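PDB 3Q3W: 3-isopropylmalate dehydratase small subunit from Campylobacter jejuni, which catalyses, as the small subunit of isopropylmalate isomerase, the interconversion of 2-isopropylmalate and 3-isopropylmalate through 2-isopropylmaleate. Local coordinates for residues Phe41-His44 and Arg50-Asp53; Lys139-Lys144 and Phe156-Ile161. All coordinates share one frame; numbering follows the deposited sequence.

Contact 1: Phe41-His44 and Arg50-Asp53; sequences FGKH and RYLD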
ATOM      1  N   PHE A  41      -8.233   7.169  -9.426  1.00 25.25           N
ATOM      2  CA  PHE A  41      -8.652   5.805  -9.474  1.00 22.30           C
ATOM      3  C   PHE A  41      -8.936   5.273  -8.081  1.00 18.71           C
ATOM      4  O   PHE A  41      -9.149   4.090  -7.906  1.00 17.95           O
ATOM      5  CB  PHE A  41      -7.589   4.976 -10.194  1.00 22.67           C
ATOM      6  CG  PHE A  41      -7.336   5.447 -11.631  1.00 22.40           C
ATOM      7  CD1 PHE A  41      -8.130   5.000 -12.649  1.00 26.63           C
ATOM      8  CD2 PHE A  41      -6.360   6.388 -11.917  1.00 24.71           C
ATOM      9  CE1 PHE A  41      -7.955   5.455 -13.972  1.00 24.21           C
ATOM     10  CE2 PHE A  41      -6.191   6.840 -13.242  1.00 26.45           C
ATOM     11  CZ  PHE A  41      -6.996   6.368 -14.242  1.00 28.38           C
ATOM     12  N   GLY A  42      -8.908   6.130  -7.074  1.00 18.56           N
ATOM     13  CA  GLY A  42      -8.993   5.613  -5.712  1.00 19.19           C
ATOM     14  C   GLY A  42     -10.294   4.900  -5.419  1.00 18.37           C
ATOM     15  O   GLY A  42     -10.343   3.981  -4.634  1.00 19.36           O
ATOM     16  N   LYS A  43     -11.379   5.370  -5.998  1.00 19.28           N
ATOM     17  CA  LYS A  43     -12.686   4.737  -5.765  1.00 20.86           C
ATOM     18  C   LYS A  43     -12.753   3.288  -6.227  1.00 20.10           C
ATOM     19  O   LYS A  43     -13.584   2.506  -5.724  1.00 20.76           O
ATOM     20  CB  LYS A  43     -13.794   5.566  -6.403  1.00 21.99           C
ATOM     21  CG  LYS A  43     -15.189   5.080  -6.170  1.00 27.73           C
ATOM     22  CD  LYS A  43     -16.253   6.050  -6.818  1.00 33.61           C
ATOM     23  CE  LYS A  43     -17.692   5.595  -6.444  1.00 37.12           C
ATOM     24  NZ  LYS A  43     -18.734   6.662  -6.677  1.00 41.99           N
ATOM     25  N   HIS A  44     -11.883   2.923  -7.168  1.00 20.91           N
ATOM     26  CA  HIS A  44     -11.864   1.579  -7.723  1.00 20.40           C
ATOM     27  C   HIS A  44     -10.876   0.668  -7.044  1.00 19.62           C
ATOM     28  O   HIS A  44     -10.787  -0.482  -7.360  1.00 20.09           O
ATOM     29  CB  HIS A  44     -11.514   1.689  -9.188  1.00 21.94           C
ATOM     30  CG  HIS A  44     -12.329   2.697  -9.896  1.00 23.54           C
ATOM     31  ND1 HIS A  44     -13.696   2.789  -9.733  1.00 21.43           N
ATOM     32  CD2 HIS A  44     -11.977   3.688 -10.748  1.00 23.64           C
ATOM     33  CE1 HIS A  44     -14.150   3.779 -10.479  1.00 23.45           C
ATOM     34  NE2 HIS A  44     -13.129   4.345 -11.091  1.00 23.71           N
ATOM     35  N   ARG A  50     -14.041  -4.946  -2.160  1.00 25.36           N
ATOM     36  CA  ARG A  50     -14.522  -3.771  -1.406  1.00 23.22           C
ATOM     37  C   ARG A  50     -15.998  -3.527  -1.507  1.00 22.67           C
ATOM     38  O   ARG A  50     -16.593  -3.068  -0.571  1.00 20.64           O
ATOM     39  CB  ARG A  50     -13.708  -2.540  -1.803  1.00 23.45           C
ATOM     40  CG  ARG A  50     -14.148  -1.136  -1.366  1.00 22.90           C
ATOM     41  CD  ARG A  50     -13.184  -0.167  -2.022  1.00 21.30           C
ATOM     42  NE  ARG A  50     -13.439   1.217  -1.677  1.00 21.99           N
ATOM     43  CZ  ARG A  50     -12.772   2.258  -2.172  1.00 21.89           C
ATOM     44  NH1 ARG A  50     -11.789   2.062  -3.060  1.00 20.85           N
ATOM     45  NH2 ARG A  50     -13.070   3.491  -1.767  1.00 17.02           N
ATOM     46  N   TYR A  51     -16.603  -3.921  -2.606  1.00 24.10           N
ATOM     47  CA  TYR A  51     -17.998  -3.639  -2.895  1.00 24.17           C
ATOM     48  C   TYR A  51     -18.754  -4.949  -3.098  1.00 24.15           C
ATOM     49  O   TYR A  51     -18.239  -5.880  -3.694  1.00 24.89           O
ATOM     50  CB  TYR A  51     -18.104  -2.804  -4.212  1.00 24.26           C
ATOM     51  CG  TYR A  51     -17.397  -1.481  -4.163  1.00 24.69           C
ATOM     52  CD1 TYR A  51     -17.830  -0.483  -3.306  1.00 23.23           C
ATOM     53  CD2 TYR A  51     -16.317  -1.202  -4.996  1.00 21.83           C
ATOM     54  CE1 TYR A  51     -17.186   0.712  -3.241  1.00 25.50           C
ATOM     55  CE2 TYR A  51     -15.669  -0.001  -4.917  1.00 25.85           C
ATOM     56  CZ  TYR A  51     -16.120   0.956  -4.040  1.00 23.24           C
ATOM     57  OH  TYR A  51     -15.506   2.202  -3.968  1.00 25.43           O
ATOM     58  N   LEU A  52     -19.976  -5.003  -2.600  1.00 26.52           N
ATOM     59  CA  LEU A  52     -20.874  -6.124  -2.808  1.00 29.26           C
ATOM     60  C   LEU A  52     -21.721  -5.956  -4.081  1.00 31.91           C
ATOM     61  O   LEU A  52     -22.225  -6.950  -4.631  1.00 33.31           O
ATOM     62  CB  LEU A  52     -21.814  -6.283  -1.615  1.00 29.57           C
ATOM     63  CG  LEU A  52     -21.197  -6.499  -0.225  1.00 28.90           C
ATOM     64  CD1 LEU A  52     -22.321  -6.516   0.845  1.00 26.72           C
ATOM     65  CD2 LEU A  52     -20.426  -7.772  -0.268  1.00 31.03           C
ATOM     66  N   ASP A  53     -21.924  -4.716  -4.519  1.00 33.07           N
ATOM     67  CA  ASP A  53     -22.749  -4.444  -5.730  1.00 35.26           C
ATOM     68  C   ASP A  53     -21.858  -4.190  -6.939  1.00 35.68           C
ATOM     69  O   ASP A  53     -20.657  -4.343  -6.861  1.00 35.18           O
ATOM     70  CB  ASP A  53     -23.714  -3.265  -5.465  1.00 35.84           C
ATOM     71  CG  ASP A  53     -22.997  -1.915  -5.369  1.00 35.11           C
ATOM     72  OD1 ASP A  53     -21.987  -1.859  -4.655  1.00 30.74           O
ATOM     73  OD2 ASP A  53     -23.442  -0.922  -6.018  1.00 34.69           O
TER

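Contact 2: Lys139-Lys144 and Phe156-Ile161; sequences KKSQDK and FFKDKI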
ATOM      1  N   LYS A 139      -4.368  -5.590  14.428  1.00 34.27           N
ATOM      2  CA  LYS A 139      -5.738  -5.990  14.551  1.00 34.27           C
ATOM      3  C   LYS A 139      -6.228  -5.845  15.955  1.00 35.27           C
ATOM      4  O   LYS A 139      -7.347  -5.348  16.188  1.00 33.77           O
ATOM      5  CB  LYS A 139      -5.864  -7.424  14.178  1.00 36.09           C
ATOM      6  CG  LYS A 139      -5.651  -7.660  12.729  1.00 35.90           C
ATOM      7  CD  LYS A 139      -6.087  -9.057  12.408  1.00 40.63           C
ATOM      8  CE  LYS A 139      -5.255 -10.119  13.064  1.00 41.30           C
ATOM      9  NZ  LYS A 139      -5.776 -11.411  12.566  1.00 43.63           N
ATOM     10  N   LYS A 140      -5.399  -6.308  16.894  1.00 36.15           N
ATOM     11  CA  LYS A 140      -5.720  -6.213  18.301  1.00 38.26           C
ATOM     12  C   LYS A 140      -5.777  -4.784  18.808  1.00 37.82           C
ATOM     13  O   LYS A 140      -6.531  -4.504  19.740  1.00 35.30           O
ATOM     14  CB  LYS A 140      -4.722  -6.976  19.154  1.00 40.91           C
ATOM     15  CG  LYS A 140      -4.811  -8.469  19.013  1.00 43.76           C
ATOM     16  CD  LYS A 140      -3.780  -9.108  19.888  1.00 45.91           C
ATOM     17  CE  LYS A 140      -3.889 -10.624  19.834  1.00 50.51           C
ATOM     18  NZ  LYS A 140      -2.727 -11.298  20.465  1.00 52.76           N
ATOM     19  N   SER A 141      -5.006  -3.878  18.203  1.00 36.65           N
ATOM     20  CA  SER A 141      -4.819  -2.553  18.820  1.00 37.83           C
ATOM     21  C   SER A 141      -5.938  -1.558  18.473  1.00 35.70           C
ATOM     22  O   SER A 141      -6.443  -1.512  17.328  1.00 33.49           O
ATOM     23  CB  SER A 141      -3.451  -1.959  18.417  1.00 38.64           C
ATOM     24  OG  SER A 141      -3.197  -0.754  19.129  1.00 43.16           O
ATOM     25  N   GLN A 142      -6.268  -0.716  19.437  1.00 35.35           N
ATOM     26  CA  GLN A 142      -7.169   0.398  19.173  1.00 35.46           C
ATOM     27  C   GLN A 142      -6.476   1.456  18.331  1.00 33.96           C
ATOM     28  O   GLN A 142      -7.087   2.066  17.463  1.00 31.66           O
ATOM     29  CB  GLN A 142      -7.594   1.050  20.466  1.00 38.03           C
ATOM     30  CG  GLN A 142      -8.829   1.941  20.315  1.00 39.93           C
ATOM     31  CD  GLN A 142      -9.855   1.678  21.420  1.00 46.14           C
ATOM     32  OE1 GLN A 142      -9.504   1.171  22.473  1.00 49.28           O
ATOM     33  NE2 GLN A 142     -11.132   1.987  21.156  1.00 46.03           N
ATOM     34  N   ASP A 143      -5.195   1.670  18.589  1.00 34.34           N
ATOM     35  CA  ASP A 143      -4.453   2.668  17.847  1.00 34.91           C
ATOM     36  C   ASP A 143      -3.776   2.004  16.656  1.00 33.51           C
ATOM     37  O   ASP A 143      -2.915   1.126  16.793  1.00 33.17           O
ATOM     38  CB  ASP A 143      -3.473   3.381  18.743  1.00 37.50           C
ATOM     39  CG  ASP A 143      -2.632   4.376  18.007  1.00 40.13           C
ATOM     40  OD1 ASP A 143      -2.515   4.344  16.766  1.00 39.00           O
ATOM     41  OD2 ASP A 143      -2.037   5.193  18.701  1.00 48.20           O
ATOM     42  N   LYS A 144      -4.148   2.460  15.466  1.00 31.58           N
ATOM     43  CA  LYS A 144      -3.755   1.782  14.262  1.00 30.04           C
ATOM     44  C   LYS A 144      -2.531   2.408  13.590  1.00 30.00           C
ATOM     45  O   LYS A 144      -2.085   1.936  12.511  1.00 28.65           O
ATOM     46  CB  LYS A 144      -4.939   1.791  13.273  1.00 28.69           C
ATOM     47  CG  LYS A 144      -6.225   1.149  13.789  1.00 27.91           C
ATOM     48  CD  LYS A 144      -5.989  -0.274  14.272  1.00 26.04           C
ATOM     49  CE  LYS A 144      -7.297  -1.052  14.351  1.00 24.58           C
ATOM     50  NZ  LYS A 144      -7.174  -2.326  15.109  1.00 29.34           N
ATOM     51  N   PHE A 156       8.148   2.045  12.901  1.00 42.13           N
ATOM     52  CA  PHE A 156       7.946   2.166  14.335  1.00 44.35           C
ATOM     53  C   PHE A 156       6.495   1.840  14.583  1.00 45.17           C
ATOM     54  O   PHE A 156       5.618   2.549  14.080  1.00 44.23           O
ATOM     55  CB  PHE A 156       8.247   3.597  14.813  1.00 44.49           C
ATOM     56  CG  PHE A 156       9.636   4.086  14.472  1.00 47.84           C
ATOM     57  CD1 PHE A 156      10.682   3.968  15.393  1.00 49.09           C
ATOM     58  CD2 PHE A 156       9.908   4.664  13.228  1.00 47.64           C
ATOM     59  CE1 PHE A 156      11.968   4.420  15.101  1.00 51.02           C
ATOM     60  CE2 PHE A 156      11.207   5.123  12.916  1.00 49.07           C
ATOM     61  CZ  PHE A 156      12.254   4.991  13.866  1.00 50.33           C
ATOM     62  N   PHE A 157       6.229   0.751  15.300  1.00 46.84           N
ATOM     63  CA  PHE A 157       4.866   0.399  15.709  1.00 46.01           C
ATOM     64  C   PHE A 157       4.850   0.068  17.199  1.00 48.86           C
ATOM     65  O   PHE A 157       5.417  -0.958  17.630  1.00 50.06           O
ATOM     66  CB  PHE A 157       4.356  -0.798  14.921  1.00 45.19           C
ATOM     67  CG  PHE A 157       2.890  -1.112  15.156  1.00 45.43           C
ATOM     68  CD1 PHE A 157       1.949  -0.095  15.379  1.00 42.88           C
ATOM     69  CD2 PHE A 157       2.451  -2.425  15.115  1.00 47.55           C
ATOM     70  CE1 PHE A 157       0.642  -0.383  15.589  1.00 40.96           C
ATOM     71  CE2 PHE A 157       1.129  -2.721  15.302  1.00 47.23           C
ATOM     72  CZ  PHE A 157       0.210  -1.688  15.551  1.00 44.39           C
ATOM     73  N   LYS A 158       4.214   0.941  17.970  1.00 49.63           N
ATOM     74  CA  LYS A 158       4.196   0.826  19.423  1.00 53.51           C
ATOM     75  C   LYS A 158       5.642   1.067  19.822  1.00 56.86           C
ATOM     76  O   LYS A 158       6.222   2.061  19.371  1.00 57.43           O
ATOM     77  CB  LYS A 158       3.662  -0.545  19.876  1.00 54.10           C
ATOM     78  CG  LYS A 158       2.259  -0.861  19.397  1.00 54.69           C
ATOM     79  CD  LYS A 158       1.330   0.227  19.857  1.00 55.56           C
ATOM     80  CE  LYS A 158      -0.119  -0.186  19.845  1.00 56.26           C
ATOM     81  NZ  LYS A 158      -0.840   0.963  19.256  1.00 54.81           N
ATOM     82  N   ASP A 159       6.223   0.160  20.616  1.00 59.76           N
ATOM     83  CA  ASP A 159       7.632   0.226  20.994  1.00 62.95           C
ATOM     84  C   ASP A 159       8.586  -0.658  20.156  1.00 62.72           C
ATOM     85  O   ASP A 159       9.799  -0.698  20.441  1.00 65.17           O
ATOM     86  CB  ASP A 159       7.772  -0.155  22.472  1.00 66.32           C
ATOM     87  CG  ASP A 159       7.401   0.989  23.412  1.00 69.26           C
ATOM     88  OD1 ASP A 159       7.989   1.053  24.524  1.00 73.13           O
ATOM     89  OD2 ASP A 159       6.523   1.807  23.043  1.00 69.89           O
ATOM     90  N   LYS A 160       8.054  -1.337  19.136  1.00 60.00           N
ATOM     91  CA  LYS A 160       8.845  -2.208  18.260  1.00 59.80           C
ATOM     92  C   LYS A 160       9.361  -1.518  17.008  1.00 57.05           C
ATOM     93  O   LYS A 160       8.672  -0.709  16.425  1.00 55.04           O
ATOM     94  CB  LYS A 160       8.028  -3.396  17.808  1.00 59.38           C
ATOM     95  CG  LYS A 160       7.400  -4.152  18.919  1.00 63.44           C
ATOM     96  CD  LYS A 160       6.568  -5.288  18.370  1.00 65.09           C
ATOM     97  CE  LYS A 160       6.091  -6.179  19.510  1.00 67.35           C
ATOM     98  NZ  LYS A 160       4.877  -6.907  19.071  1.00 67.48           N
ATOM     99  N   ILE A 161      10.580  -1.869  16.595  1.00 56.98           N
ATOM    100  CA  ILE A 161      11.265  -1.213  15.476  1.00 54.95           C
ATOM    101  C   ILE A 161      11.703  -2.270  14.499  1.00 54.42           C
ATOM    102  O   ILE A 161      12.289  -3.264  14.885  1.00 56.14           O
ATOM    103  CB  ILE A 161      12.505  -0.413  15.928  1.00 56.48           C
ATOM    104  CG1 ILE A 161      12.150   0.585  17.034  1.00 56.06           C
ATOM    105  CG2 ILE A 161      13.089   0.333  14.766  1.00 55.63           C
ATOM    106  CD1 ILE A 161      13.365   1.340  17.610  1.00 60.40           C
TER
HETATM  107  O   HOH W   1      -0.908   3.388  21.337  1.00 17.97           O

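Contact 1: Phe41-His44 and Arg50-Asp53
Gly42 meets Arg50 through its backbone carbonyl. Arg50 NH1 donates to Gly42 O at 2.9 Å, with an N-H...O angle of 162°, and the acceptor lies 7° from the guanidinium plane, so the bond enters at the edge of the flat group; seen from the acceptor, the nitrogen sits in the carbonyl plane. Arg50 spans the gap because CG is anti to its backbone N (chi1 169°) and the chain stays extended as far as NE.

At the next residue, Lys43 O receives the hydroxyl of Tyr51: OH donates to it at 2.6 Å, again in the carbonyl plane. The oxygen lies at the edge of the tyrosine ring. Lys43 O is also 3.2 Å from Arg50 NH1, but it stands above the guanidinium face and the angle is too poor for a hydrogen bond. Lys43 CG rests against the Tyr51 hydroxyl, 3.6 Å from OH, the lysine chain running roughly perpendicular to the tyrosine. Within the second segment, Tyr51 OH lies over the centre of the Arg50 guanidinium while Arg50 CG covers one ring face.

His44 ND1 is hydrogen-bonded to Glu56, and its backbone N bonds Phe41 O at 3.1 Å, closing the short 3-10 turn. Two successive carbonyls of this turn are thus taken by consecutive side-chain donors. Arg50 NH1 also reaches Leu45 O. The contact ties the 3-10 segment ahead of helix 47-50 to that helix's last residue and the one after it, a surface link between helix 24-27 and strand 73-78, where Arg50 also touches Tyr98 of helix 90-98.

Contact 2: Lys139-Lys144 and Phe156-Ile161
Lys158 reaches Ser141 and Asp143 with its ammonium group: NZ meets two oxygens that lie close together, Ser141 OG and Asp143 O, from one side. NZ donates to Ser141 OG at 2.9 Å and, more weakly, to Asp143 O at 3.2 Å. A bend at chi2 (-57°) and a further turn at chi4 (-136°) bring NZ to this pair. Ser141 holds OG anti to its backbone N (chi1 -173°), on the side facing the lysine, and the same OG accepts a weak bond from Asp143 N.

Asp143 and Lys158 run antiparallel alongside one another, bringing Asp143 CB to 3.6 Å from Lys158 NZ. Their charged ends remain beyond salt-bridge range, with OD2 4.4 Å from NZ; a water accepts from NZ and donates weakly to OD2, while OD1 takes the backbone N-H of Asn145. CG of Lys158 lies over the centre of one face of the Phe157 ring, and Asp143 O approaches the ring edge at CE1.

Phe157 and Lys158 begin the type II' turn of the hairpin joining strands 154-157 and 160-163. The contact joins this turn, at the 160-163 edge of the sheet, to the loop between helix 128-140 and strand 145-149, with Phe157 packed on Leu138 and Ile146.

In the fold
Contacts 1 and 2 are separate: their centres lie 28 Å apart, their nearest atoms about 17 Å apart, and contact 1 closes along the chain before contact 2 opens. Each lies well out from the middle: the centre of contact 1 is 16 Å and that of contact 2 17 Å from the centre of the chain. Both use backbone carbonyls as acceptors for side-chain donors, but contact 1 spans a single short helix, whereas contact 2 joins a helix-to-strand loop to a hairpin at the 160-163 edge of the mixed sheet. Contact 1 belongs to the aconitase C-terminal domain. No ligand is bound, and no claim is made on the distance of either contact from the active site.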